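Local atomic coordinates of fructose-1,6-bisphosphatase/inositol-1-monophosphatase (Thermotoga maritima, PDB entry 2P3N), a protein that hydrolyses inositol 1-phosphate, fructose 1,6-bisphosphate and several other phosphate esters with the help of magnesium. Residues A[44-49]-A[62-67]; A[51-56]-A[74-79]; A[147-152]-A[178-183]; A[208-211]-A[215-218]. All coordinates share one frame; numbering follows the deposited sequence.

Contacts 1 and 2 adjoin, sharing helix 40-56 and reaching neighbouring strands of the seven-stranded sheet. Contacts 3 and 4 also touch each other, apart from the first pair, and both reach the five-stranded sheet. Contact 2 is buried and apolar, an isoleucine on a tryptophan face, and contact 3 is buried but polar, with a serine, an asparagine and a bridging water. Contacts 1 and 4 are partly buried: 44-49/62-67 joins a glutamine to a turn whose glutamates serve the magnesium ion, and 208-211/215-218 is aliphatic, with a lysine stem at its margin. Contacts 1 and 2 each give the same magnesium one carboxylate; contacts 3 and 4 bind no metal.

Contact 1. Residues A[44-49]-A[62-67]; sequences EAQRMI and IMAEEG. With MG (magnesium ion), chain E.
Q46 on helix 40-56 and A64 at the end of strand 61-64 mark the closest backbone approach, with their CA atoms 7.4 Å apart. Past A64 the chain leaves the strand and folds into an inverse gamma turn centred on E66, where G67 N bonds to E65 O at 2.8 Å. G67 then adopts a positive phi of 105°, and at these backbone angles a side chain would collide with the carbonyl of the residue before.

Q46 is the one helix residue that spans the gap. Its CG stands anti to the backbone N (chi1 -167°), and the chain runs out straight to deliver the amide to the turn. On the way its CD passes 3.3 Å from A64 CB. The end of the side chain then rests against the backbone and CB of E66, with the planes of the amide and the E66 carboxylate nearly parallel, 12° apart. I68 and P80 also pack on Q46.

The two glutamates turn to the metal. E65 is extended and binds magnesium directly through OE1 at 2.1 Å, beside D79 and the carbonyl of I81. E66 bends at chi2 and works one shell further out: its OE1 accepts a 2.8 Å hydrogen bond from water 1, a magnesium ligand, while OE2 forms a salt bridge with K31. The chemistry is thus that of a first-shell carboxylate followed in sequence by a second-shell one, where K31 probably offsets some of the negative charge and E66 positions a metal-bound water.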
loop_
_atom_site.group_PDB
_atom_site.type_symbol
_atom_site.label_atom_id
_atom_site.label_comp_id
_atom_site.label_asym_id
_atom_site.label_seq_id
_atom_site.Cartn_x
_atom_site.Cartn_y
_atom_site.Cartn_z
ATOM N N GLU A 44 -13.794 -6.292 19.931
ATOM C CA GLU A 44 -14.540 -5.418 19.053
ATOM C C GLU A 44 -14.463 -5.966 17.631
ATOM O O GLU A 44 -15.443 -5.931 16.889
ATOM C CB GLU A 44 -13.947 -4.014 19.152
ATOM C CG GLU A 44 -14.516 -2.998 18.202
ATOM C CD GLU A 44 -14.055 -1.596 18.541
ATOM O OE1 GLU A 44 -12.918 -1.442 19.037
ATOM O OE2 GLU A 44 -14.830 -0.651 18.306
ATOM N N ALA A 45 -13.297 -6.490 17.268
ATOM C CA ALA A 45 -13.085 -7.050 15.946
ATOM C C ALA A 45 -13.910 -8.315 15.803
ATOM O O ALA A 45 -14.480 -8.585 14.744
ATOM C CB ALA A 45 -11.615 -7.365 15.741
ATOM N N GLN A 46 -13.977 -9.085 16.882
ATOM C CA GLN A 46 -14.734 -10.322 16.879
ATOM C C GLN A 46 -16.223 -10.060 16.797
ATOM O O GLN A 46 -16.955 -10.820 16.155
ATOM C CB GLN A 46 -14.446 -11.124 18.135
ATOM C CG GLN A 46 -14.952 -12.547 18.033
ATOM C CD GLN A 46 -14.715 -13.330 19.294
ATOM O OE1 GLN A 46 -15.581 -13.388 20.168
ATOM N NE2 GLN A 46 -13.526 -13.928 19.411
ATOM N N ARG A 47 -16.676 -8.993 17.459
ATOM C CA ARG A 47 -18.099 -8.640 17.445
ATOM C C ARG A 47 -18.464 -8.257 16.028
ATOM O O ARG A 47 -19.460 -8.726 15.471
ATOM C CB ARG A 47 -18.406 -7.451 18.365
ATOM C CG ARG A 47 -18.209 -7.710 19.844
ATOM C CD ARG A 47 -18.827 -6.589 20.675
ATOM N NE ARG A 47 -18.377 -6.598 22.068
ATOM C CZ ARG A 47 -17.187 -6.159 22.474
ATOM N NH1 ARG A 47 -16.322 -5.670 21.595
ATOM N NH2 ARG A 47 -16.863 -6.200 23.761
ATOM N N MET A 48 -17.639 -7.392 15.450
ATOM C CA MET A 48 -17.862 -6.938 14.094
ATOM C C MET A 48 -18.053 -8.141 13.161
ATOM O O MET A 48 -19.013 -8.190 12.383
ATOM C CB MET A 48 -16.688 -6.065 13.641
ATOM C CG MET A 48 -16.975 -5.289 12.368
ATOM S SD MET A 48 -15.956 -3.811 12.121
ATOM C CE MET A 48 -17.032 -2.511 12.757
ATOM N N ILE A 49 -17.160 -9.123 13.271
ATOM C CA ILE A 49 -17.227 -10.313 12.427
ATOM C C ILE A 49 -18.430 -11.211 12.749
ATOM O O ILE A 49 -19.269 -11.475 11.885
ATOM C CB ILE A 49 -15.920 -11.159 12.543
ATOM C CG1 ILE A 49 -14.710 -10.349 12.063
ATOM C CG2 ILE A 49 -16.042 -12.436 11.712
ATOM C CD1 ILE A 49 -13.363 -11.039 12.320
ATOM N N ILE A 62 -20.641 -20.729 15.516
ATOM C CA ILE A 62 -19.427 -19.933 15.550
ATOM C C ILE A 62 -18.512 -20.389 16.663
ATOM O O ILE A 62 -18.954 -20.692 17.765
ATOM C CB ILE A 62 -19.735 -18.426 15.777
ATOM C CG1 ILE A 62 -20.267 -17.793 14.493
ATOM C CG2 ILE A 62 -18.490 -17.707 16.272
ATOM C CD1 ILE A 62 -20.384 -16.297 14.549
ATOM N N MET A 63 -17.228 -20.454 16.361
ATOM C CA MET A 63 -16.242 -20.818 17.355
ATOM C C MET A 63 -15.216 -19.715 17.184
ATOM O O MET A 63 -14.479 -19.686 16.202
ATOM C CB MET A 63 -15.618 -22.179 17.060
ATOM C CG MET A 63 -14.852 -22.738 18.243
ATOM S SD MET A 63 -13.240 -23.375 17.789
ATOM C CE MET A 63 -13.752 -24.801 16.874
ATOM N N ALA A 64 -15.207 -18.785 18.131
ATOM C CA ALA A 64 -14.300 -17.651 18.087
ATOM C C ALA A 64 -13.374 -17.658 19.304
ATOM O O ALA A 64 -13.804 -17.926 20.433
ATOM C CB ALA A 64 -15.114 -16.337 18.014
ATOM N N GLU A 65 -12.095 -17.377 19.066
ATOM C CA GLU A 65 -11.112 -17.372 20.137
ATOM C C GLU A 65 -11.624 -16.731 21.412
ATOM O O GLU A 65 -11.731 -17.376 22.445
ATOM C CB GLU A 65 -9.838 -16.652 19.701
ATOM C CG GLU A 65 -8.959 -16.296 20.875
ATOM C CD GLU A 65 -7.537 -16.049 20.484
ATOM O OE1 GLU A 65 -7.322 -15.348 19.473
ATOM O OE2 GLU A 65 -6.640 -16.548 21.196
ATOM N N GLU A 66 -11.943 -15.450 21.325
ATOM C CA GLU A 66 -12.410 -14.706 22.470
ATOM C C GLU A 66 -13.821 -15.041 22.946
ATOM O O GLU A 66 -14.744 -14.255 22.745
ATOM C CB GLU A 66 -12.308 -13.211 22.171
ATOM C CG GLU A 66 -11.056 -12.543 22.720
ATOM C CD GLU A 66 -9.784 -13.094 22.131
ATOM O OE1 GLU A 66 -9.544 -12.869 20.929
ATOM O OE2 GLU A 66 -9.025 -13.751 22.871
ATOM N N GLY A 67 -14.002 -16.208 23.562
ATOM C CA GLY A 67 -15.317 -16.545 24.088
ATOM C C GLY A 67 -16.261 -17.545 23.442
ATOM O O GLY A 67 -16.571 -18.559 24.049
HETATM MG MG MG E . -6.127 -14.048 18.336
HETATM O O HOH W 1 -7.652 -12.497 18.959
HETATM O O HOH W 2 -5.108 -13.563 19.911
HETATM O O HOH W 3 -4.621 -15.526 18.329
#

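Contact 2. Residues A[51-56]-A[74-79]; sequences DEIRKF and RLWIID. With MG (magnesium ion), chain E.
This is an apolar helix-on-sheet contact, I53 against W76 and I78, in the alpha/beta fold of the inositol monophosphatase family. Helix 40-56 lies over the mixed seven-stranded sheet, in which strand 74-79 runs parallel to 61-64 and antiparallel to 95-102. The nearest backbones, I53 and W76, keep their CA atoms 8.3 Å apart, and the side chains fill the interval.

I53 sends a different branch to each partner. Its CG2 sits over one face of the indole in a CH-pi contact, 3.8 Å from the centroid of the five-membered ring and only 7° off the ring normal. Its other branch ends in CD1, which meets I78 CD1 tip to tip at 3.6 Å and also lies 3.9 Å from W76 CE3. W76 has CG anti to its carbonyl carbon (chi1 -62°), a turn that lays the indole beneath I53. F57 and Y100 meet the same indole with their rings, and NE1 is held by a hydrogen bond to E60. A leucine in place of W76 would probably deprive I53 CG2 of its aromatic seat and E60 of its indole donor.

Helix 2-21 adds F6 against I53 and S7 against W76. At its far end the strand carries D79, whose OD2 binds magnesium at 2.2 Å while OD1 accepts a hydrogen bond from metal-bound water 3 at 2.8 Å.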
loop_
_atom_site.group_PDB
_atom_site.type_symbol
_atom_site.label_atom_id
_atom_site.label_comp_id
_atom_site.label_asym_id
_atom_site.label_seq_id
_atom_site.Cartn_x
_atom_site.Cartn_y
_atom_site.Cartn_z
ATOM N N ASP A 51 -21.123 -10.738 14.221
ATOM C CA ASP A 51 -22.402 -10.118 13.925
ATOM C C ASP A 51 -22.803 -10.251 12.464
ATOM O O ASP A 51 -23.983 -10.444 12.161
ATOM C CB ASP A 51 -22.359 -8.642 14.294
ATOM C CG ASP A 51 -22.516 -8.414 15.769
ATOM O OD1 ASP A 51 -22.443 -9.408 16.525
ATOM O OD2 ASP A 51 -22.708 -7.244 16.170
ATOM N N GLU A 52 -21.839 -10.127 11.554
ATOM C CA GLU A 52 -22.151 -10.242 10.131
ATOM C C GLU A 52 -22.451 -11.680 9.752
ATOM O O GLU A 52 -23.313 -11.943 8.902
ATOM C CB GLU A 52 -21.000 -9.718 9.271
ATOM C CG GLU A 52 -21.031 -8.215 9.051
ATOM C CD GLU A 52 -22.165 -7.778 8.148
ATOM O OE1 GLU A 52 -22.062 -7.956 6.914
ATOM O OE2 GLU A 52 -23.165 -7.263 8.684
ATOM N N ILE A 53 -21.730 -12.610 10.365
ATOM C CA ILE A 53 -21.961 -14.007 10.091
ATOM C C ILE A 53 -23.350 -14.346 10.626
ATOM O O ILE A 53 -24.194 -14.872 9.897
ATOM C CB ILE A 53 -20.897 -14.882 10.757
ATOM C CG1 ILE A 53 -19.542 -14.640 10.089
ATOM C CG2 ILE A 53 -21.277 -16.331 10.625
ATOM C CD1 ILE A 53 -18.421 -15.471 10.659
ATOM N N ARG A 54 -23.593 -14.010 11.891
ATOM C CA ARG A 54 -24.889 -14.271 12.524
ATOM C C ARG A 54 -26.039 -13.683 11.704
ATOM O O ARG A 54 -27.172 -14.180 11.734
ATOM C CB ARG A 54 -24.920 -13.679 13.941
ATOM C CG ARG A 54 -24.063 -14.420 14.970
ATOM C CD ARG A 54 -24.830 -15.563 15.636
ATOM N NE ARG A 54 -24.016 -16.374 16.546
ATOM C CZ ARG A 54 -23.435 -15.928 17.659
ATOM N NH1 ARG A 54 -23.563 -14.660 18.026
ATOM N NH2 ARG A 54 -22.730 -16.763 18.412
ATOM N N LYS A 55 -25.735 -12.629 10.960
ATOM C CA LYS A 55 -26.731 -11.955 10.152
ATOM C C LYS A 55 -27.040 -12.671 8.847
ATOM O O LYS A 55 -28.206 -12.823 8.483
ATOM C CB LYS A 55 -26.265 -10.534 9.865
ATOM C CG LYS A 55 -27.142 -9.759 8.920
ATOM C CD LYS A 55 -26.611 -8.344 8.781
ATOM C CE LYS A 55 -27.437 -7.501 7.832
ATOM N NZ LYS A 55 -26.785 -6.164 7.644
ATOM N N PHE A 56 -25.999 -13.116 8.148
ATOM C CA PHE A 56 -26.186 -13.792 6.864
ATOM C C PHE A 56 -26.218 -15.308 6.947
ATOM O O PHE A 56 -26.627 -15.985 6.004
ATOM C CB PHE A 56 -25.105 -13.358 5.867
ATOM C CG PHE A 56 -25.228 -11.931 5.434
ATOM C CD1 PHE A 56 -24.678 -10.904 6.198
ATOM C CD2 PHE A 56 -25.956 -11.600 4.295
ATOM C CE1 PHE A 56 -24.857 -9.565 5.834
ATOM C CE2 PHE A 56 -26.141 -10.265 3.923
ATOM C CZ PHE A 56 -25.592 -9.251 4.693
ATOM N N ARG A 74 -21.869 -27.048 10.689
ATOM C CA ARG A 74 -21.683 -25.839 9.903
ATOM C C ARG A 74 -21.137 -24.835 10.904
ATOM O O ARG A 74 -21.886 -24.086 11.534
ATOM C CB ARG A 74 -23.024 -25.386 9.311
ATOM C CG ARG A 74 -23.498 -26.351 8.243
ATOM C CD ARG A 74 -24.940 -26.151 7.798
ATOM N NE ARG A 74 -25.137 -24.966 6.976
ATOM C CZ ARG A 74 -25.918 -24.921 5.899
ATOM N NH1 ARG A 74 -26.574 -26.004 5.493
ATOM N NH2 ARG A 74 -26.064 -23.782 5.234
ATOM N N LEU A 75 -19.815 -24.853 11.054
ATOM C CA LEU A 75 -19.135 -23.995 12.015
ATOM C C LEU A 75 -18.071 -23.053 11.438
ATOM O O LEU A 75 -17.160 -23.485 10.728
ATOM C CB LEU A 75 -18.482 -24.872 13.090
ATOM C CG LEU A 75 -17.735 -24.164 14.223
ATOM C CD1 LEU A 75 -18.710 -23.806 15.339
ATOM C CD2 LEU A 75 -16.626 -25.067 14.750
ATOM N N TRP A 76 -18.183 -21.767 11.764
ATOM C CA TRP A 76 -17.215 -20.766 11.319
ATOM C C TRP A 76 -16.201 -20.548 12.447
ATOM O O TRP A 76 -16.571 -20.188 13.567
ATOM C CB TRP A 76 -17.904 -19.431 11.022
ATOM C CG TRP A 76 -18.936 -19.449 9.928
ATOM C CD1 TRP A 76 -20.213 -19.938 10.003
ATOM C CD2 TRP A 76 -18.804 -18.877 8.616
ATOM N NE1 TRP A 76 -20.886 -19.696 8.825
ATOM C CE2 TRP A 76 -20.045 -19.049 7.958
ATOM C CE3 TRP A 76 -17.756 -18.236 7.933
ATOM C CZ2 TRP A 76 -20.268 -18.597 6.647
ATOM C CZ3 TRP A 76 -17.984 -17.788 6.624
ATOM C CH2 TRP A 76 -19.231 -17.972 6.001
ATOM N N ILE A 77 -14.922 -20.764 12.168
ATOM C CA ILE A 77 -13.916 -20.558 13.201
ATOM C C ILE A 77 -13.225 -19.216 12.988
ATOM O O ILE A 77 -12.647 -18.940 11.932
ATOM C CB ILE A 77 -12.901 -21.702 13.228
ATOM C CG1 ILE A 77 -13.650 -23.040 13.314
ATOM C CG2 ILE A 77 -11.991 -21.536 14.425
ATOM C CD1 ILE A 77 -12.757 -24.244 13.475
ATOM N N ILE A 78 -13.282 -18.391 14.024
ATOM C CA ILE A 78 -12.761 -17.036 13.967
ATOM C C ILE A 78 -11.653 -16.685 14.932
ATOM O O ILE A 78 -11.714 -17.003 16.111
ATOM C CB ILE A 78 -13.917 -16.041 14.232
ATOM C CG1 ILE A 78 -15.027 -16.274 13.207
ATOM C CG2 ILE A 78 -13.404 -14.604 14.242
ATOM C CD1 ILE A 78 -16.370 -15.754 13.657
ATOM N N ASP A 79 -10.627 -16.033 14.415
ATOM C CA ASP A 79 -9.570 -15.537 15.268
ATOM C C ASP A 79 -9.566 -14.044 14.950
ATOM O O ASP A 79 -9.054 -13.617 13.911
ATOM C CB ASP A 79 -8.211 -16.166 14.967
ATOM C CG ASP A 79 -7.169 -15.806 16.026
ATOM O OD1 ASP A 79 -6.185 -16.556 16.209
ATOM O OD2 ASP A 79 -7.339 -14.760 16.681
HETATM MG MG MG E . -6.127 -14.048 18.336
HETATM O O HOH W 3 -4.621 -15.526 18.329
HETATM O O HOH W 2 -5.108 -13.563 19.911
HETATM O O HOH W 1 -7.652 -12.497 18.959
#

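Contact 3. Residues A[147-152]-A[178-183]; sequences VGSTGS and ALNAAY
S149 and N180 bring strand 147-150 and helix 177-185 together through polar groups, with little area buried between them. Their CA atoms are 7.2 Å apart, and S149 OG comes to 3.3 Å from N180 OD1. The serine hydroxyl is engaged elsewhere: it is hydrogen-bonded to the carbonyl of R172, a residue that by similarity binds substrate.

The link from helix to strand that meets hydrogen-bond geometry is water-mediated. Water 4 donates to T150 O at 2.9 Å and to N180 OD1 at 3.3 Å, tying the asparagine to the backbone of T150. N180 has CG anti to its carbonyl carbon (chi1 -78°), which swings the amide out from the helix toward S149.

Apolar cover comes from L174 and F192, each of which packs on both S149 and N180.

Strand 147-150 runs parallel between 170-172 and 191-195 in the five-stranded sheet. Helix 177-185 rests against this sheet on the N180 side, while L179 and A182 turn to L120 of the seven-stranded sheet, which places the helix between the two. Y183 also packs on L91 of a second subunit.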
loop_
_atom_site.group_PDB
_atom_site.type_symbol
_atom_site.label_atom_id
_atom_site.label_comp_id
_atom_site.label_asym_id
_atom_site.label_seq_id
_atom_site.Cartn_x
_atom_site.Cartn_y
_atom_site.Cartn_z
ATOM N N VAL A 147 13.710 -22.446 4.152
ATOM C CA VAL A 147 13.472 -21.469 5.198
ATOM C C VAL A 147 12.215 -21.945 5.907
ATOM O O VAL A 147 11.122 -21.950 5.329
ATOM C CB VAL A 147 13.257 -20.057 4.634
ATOM C CG1 VAL A 147 12.950 -19.092 5.760
ATOM C CG2 VAL A 147 14.507 -19.607 3.910
ATOM N N GLY A 148 12.391 -22.378 7.153
ATOM C CA GLY A 148 11.277 -22.874 7.939
ATOM C C GLY A 148 10.829 -21.878 8.981
ATOM O O GLY A 148 11.516 -20.881 9.232
ATOM N N SER A 149 9.686 -22.157 9.604
ATOM C CA SER A 149 9.134 -21.258 10.610
ATOM C C SER A 149 8.583 -21.980 11.849
ATOM O O SER A 149 8.228 -23.156 11.782
ATOM C CB SER A 149 8.028 -20.415 9.959
ATOM O OG SER A 149 7.619 -19.358 10.807
ATOM N N THR A 150 8.521 -21.265 12.973
ATOM C CA THR A 150 7.981 -21.801 14.229
ATOM C C THR A 150 7.362 -20.658 15.018
ATOM O O THR A 150 7.552 -19.492 14.679
ATOM C CB THR A 150 9.069 -22.420 15.133
ATOM O OG1 THR A 150 9.797 -23.408 14.403
ATOM C CG2 THR A 150 8.439 -23.093 16.348
ATOM N N GLY A 151 6.627 -21.001 16.073
ATOM C CA GLY A 151 6.013 -19.996 16.928
ATOM C C GLY A 151 6.715 -19.980 18.275
ATOM O O GLY A 151 7.386 -20.949 18.627
ATOM N N SER A 152 6.578 -18.898 19.033
ATOM C CA SER A 152 7.233 -18.816 20.334
ATOM C C SER A 152 6.587 -19.716 21.383
ATOM O O SER A 152 5.563 -19.368 21.971
ATOM C CB SER A 152 7.231 -17.378 20.828
ATOM O OG SER A 152 7.868 -16.536 19.888
ATOM N N ALA A 178 -1.644 -18.152 11.786
ATOM C CA ALA A 178 -2.412 -18.208 10.552
ATOM C C ALA A 178 -1.591 -17.701 9.357
ATOM O O ALA A 178 -1.527 -18.350 8.315
ATOM C CB ALA A 178 -3.693 -17.389 10.705
ATOM N N LEU A 179 -0.959 -16.545 9.517
ATOM C CA LEU A 179 -0.164 -15.969 8.445
ATOM C C LEU A 179 1.059 -16.817 8.090
ATOM O O LEU A 179 1.475 -16.844 6.936
ATOM C CB LEU A 179 0.270 -14.553 8.820
ATOM C CG LEU A 179 0.891 -13.701 7.709
ATOM C CD1 LEU A 179 -0.040 -13.631 6.496
ATOM C CD2 LEU A 179 1.161 -12.312 8.257
ATOM N N ASN A 180 1.630 -17.513 9.068
ATOM C CA ASN A 180 2.803 -18.341 8.802
ATOM C C ASN A 180 2.445 -19.601 8.053
ATOM O O ASN A 180 3.233 -20.092 7.252
ATOM C CB ASN A 180 3.518 -18.717 10.100
ATOM C CG ASN A 180 4.367 -17.586 10.647
ATOM O OD1 ASN A 180 4.944 -17.694 11.732
ATOM N ND2 ASN A 180 4.453 -16.493 9.896
ATOM N N ALA A 181 1.259 -20.133 8.321
ATOM C CA ALA A 181 0.812 -21.343 7.647
ATOM C C ALA A 181 0.526 -20.994 6.201
ATOM O O ALA A 181 0.891 -21.731 5.290
ATOM C CB ALA A 181 -0.443 -21.874 8.307
ATOM N N ALA A 182 -0.129 -19.849 6.008
ATOM C CA ALA A 182 -0.498 -19.346 4.682
ATOM C C ALA A 182 0.725 -19.001 3.842
ATOM O O ALA A 182 0.695 -19.110 2.617
ATOM C CB ALA A 182 -1.389 -18.125 4.820
ATOM N N TYR A 183 1.797 -18.583 4.500
ATOM C CA TYR A 183 3.010 -18.246 3.788
ATOM C C TYR A 183 3.612 -19.472 3.115
ATOM O O TYR A 183 4.263 -19.347 2.082
ATOM C CB TYR A 183 4.024 -17.609 4.741
ATOM C CG TYR A 183 3.919 -16.099 4.821
ATOM C CD1 TYR A 183 2.862 -15.413 4.200
ATOM C CD2 TYR A 183 4.858 -15.354 5.527
ATOM C CE1 TYR A 183 2.746 -14.017 4.287
ATOM C CE2 TYR A 183 4.754 -13.966 5.621
ATOM C CZ TYR A 183 3.696 -13.304 5.002
ATOM O OH TYR A 183 3.583 -11.934 5.117
HETATM O O HOH W 4 5.831 -17.134 14.809
#

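Contact 4. Residues A[208-211]-A[215-218]; sequences IVKE and MVTD
V216 CG2 is the hub here, fitted between two consecutive residues of helix 199-211. It lies 3.6 Å from V209 CB and 3.4 Å from K210 CG, the latter tighter than usual van der Waals contact. V209 also reaches the backbone, with CG1 3.8 Å from M215 O.

K210 crosses V216 at about a right angle. Its CG is anti to its carbonyl carbon (chi1 -57°), bringing the aliphatic stem across the methyl, and CD follows at 4.0 Å from V216 CG2. The chain then bends at chi3, and NZ lies in a long, weak ion pair with E223. With K210 cut back to an alanine, CG and CD would be missing, which would probably uncover V216 CG2 on that side, with V209 alone of the 208-211 segment left against it, and leave E223 without its distant positive mate.

Further out, F233 packs on both valines and F231 on V216. E211 accepts hydrogen bonds from the backbone N of G125 and G127, which ties this part of the chain to the region around strand 127-130.

A short connection leads from helix 199-211 into 215-217, an outermost strand of the five-stranded sheet running antiparallel to 230-234. The arrangement is that of an alpha/beta fold, a helix followed closely by an antiparallel edge strand that packs back on it.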
loop_
_atom_site.group_PDB
_atom_site.type_symbol
_atom_site.label_atom_id
_atom_site.label_comp_id
_atom_site.label_asym_id
_atom_site.label_seq_id
_atom_site.Cartn_x
_atom_site.Cartn_y
_atom_site.Cartn_z
ATOM N N ILE A 208 -5.584 -23.755 3.043
ATOM C CA ILE A 208 -4.774 -22.924 2.161
ATOM C C ILE A 208 -3.469 -23.614 1.781
ATOM O O ILE A 208 -2.994 -23.466 0.657
ATOM C CB ILE A 208 -4.455 -21.560 2.810
ATOM C CG1 ILE A 208 -5.720 -20.705 2.854
ATOM C CG2 ILE A 208 -3.349 -20.853 2.035
ATOM C CD1 ILE A 208 -5.602 -19.490 3.739
ATOM N N VAL A 209 -2.887 -24.363 2.713
ATOM C CA VAL A 209 -1.645 -25.073 2.430
ATOM C C VAL A 209 -1.889 -26.278 1.519
ATOM O O VAL A 209 -1.157 -26.502 0.569
ATOM C CB VAL A 209 -0.974 -25.568 3.716
ATOM C CG1 VAL A 209 0.288 -26.330 3.369
ATOM C CG2 VAL A 209 -0.647 -24.395 4.615
ATOM N N LYS A 210 -2.928 -27.044 1.809
ATOM C CA LYS A 210 -3.247 -28.218 1.016
ATOM C C LYS A 210 -3.772 -27.861 -0.372
ATOM O O LYS A 210 -3.437 -28.533 -1.350
ATOM C CB LYS A 210 -4.252 -29.097 1.770
ATOM C CG LYS A 210 -3.753 -29.525 3.152
ATOM C CD LYS A 210 -4.595 -30.629 3.780
ATOM C CE LYS A 210 -6.010 -30.172 4.097
ATOM N NZ LYS A 210 -6.784 -31.234 4.805
ATOM N N GLU A 211 -4.593 -26.816 -0.470
ATOM C CA GLU A 211 -5.116 -26.393 -1.771
ATOM C C GLU A 211 -3.987 -25.816 -2.620
ATOM O O GLU A 211 -4.093 -25.716 -3.839
ATOM C CB GLU A 211 -6.218 -25.350 -1.603
ATOM C CG GLU A 211 -7.567 -25.950 -1.297
ATOM C CD GLU A 211 -8.139 -26.725 -2.471
ATOM O OE1 GLU A 211 -8.629 -27.852 -2.254
ATOM O OE2 GLU A 211 -8.112 -26.211 -3.609
ATOM N N MET A 215 1.530 -29.956 2.395
ATOM C CA MET A 215 1.131 -30.976 3.358
ATOM C C MET A 215 0.866 -30.361 4.719
ATOM O O MET A 215 1.577 -29.458 5.164
ATOM C CB MET A 215 2.215 -32.051 3.522
ATOM C CG MET A 215 2.322 -33.059 2.388
ATOM S SD MET A 215 3.665 -34.236 2.708
ATOM C CE MET A 215 2.724 -35.695 3.113
ATOM N N VAL A 216 -0.169 -30.867 5.372
ATOM C CA VAL A 216 -0.549 -30.415 6.696
ATOM C C VAL A 216 -0.756 -31.692 7.509
ATOM O O VAL A 216 -1.579 -32.547 7.158
ATOM C CB VAL A 216 -1.865 -29.584 6.657
ATOM C CG1 VAL A 216 -2.173 -29.030 8.043
ATOM C CG2 VAL A 216 -1.740 -28.452 5.646
ATOM N N THR A 217 0.010 -31.833 8.585
ATOM C CA THR A 217 -0.106 -33.018 9.420
ATOM C C THR A 217 0.232 -32.755 10.874
ATOM O O THR A 217 0.668 -31.659 11.241
ATOM C CB THR A 217 0.827 -34.140 8.932
ATOM O OG1 THR A 217 0.604 -35.309 9.726
ATOM C CG2 THR A 217 2.286 -33.728 9.084
ATOM N N ASP A 218 0.022 -33.778 11.697
ATOM C CA ASP A 218 0.336 -33.707 13.116
ATOM C C ASP A 218 1.794 -34.158 13.232
ATOM O O ASP A 218 2.446 -34.428 12.224
ATOM C CB ASP A 218 -0.561 -34.647 13.917
ATOM C CG ASP A 218 -0.083 -36.083 13.874
ATOM O OD1 ASP A 218 -0.095 -36.688 12.779
ATOM O OD2 ASP A 218 0.316 -36.598 14.941
#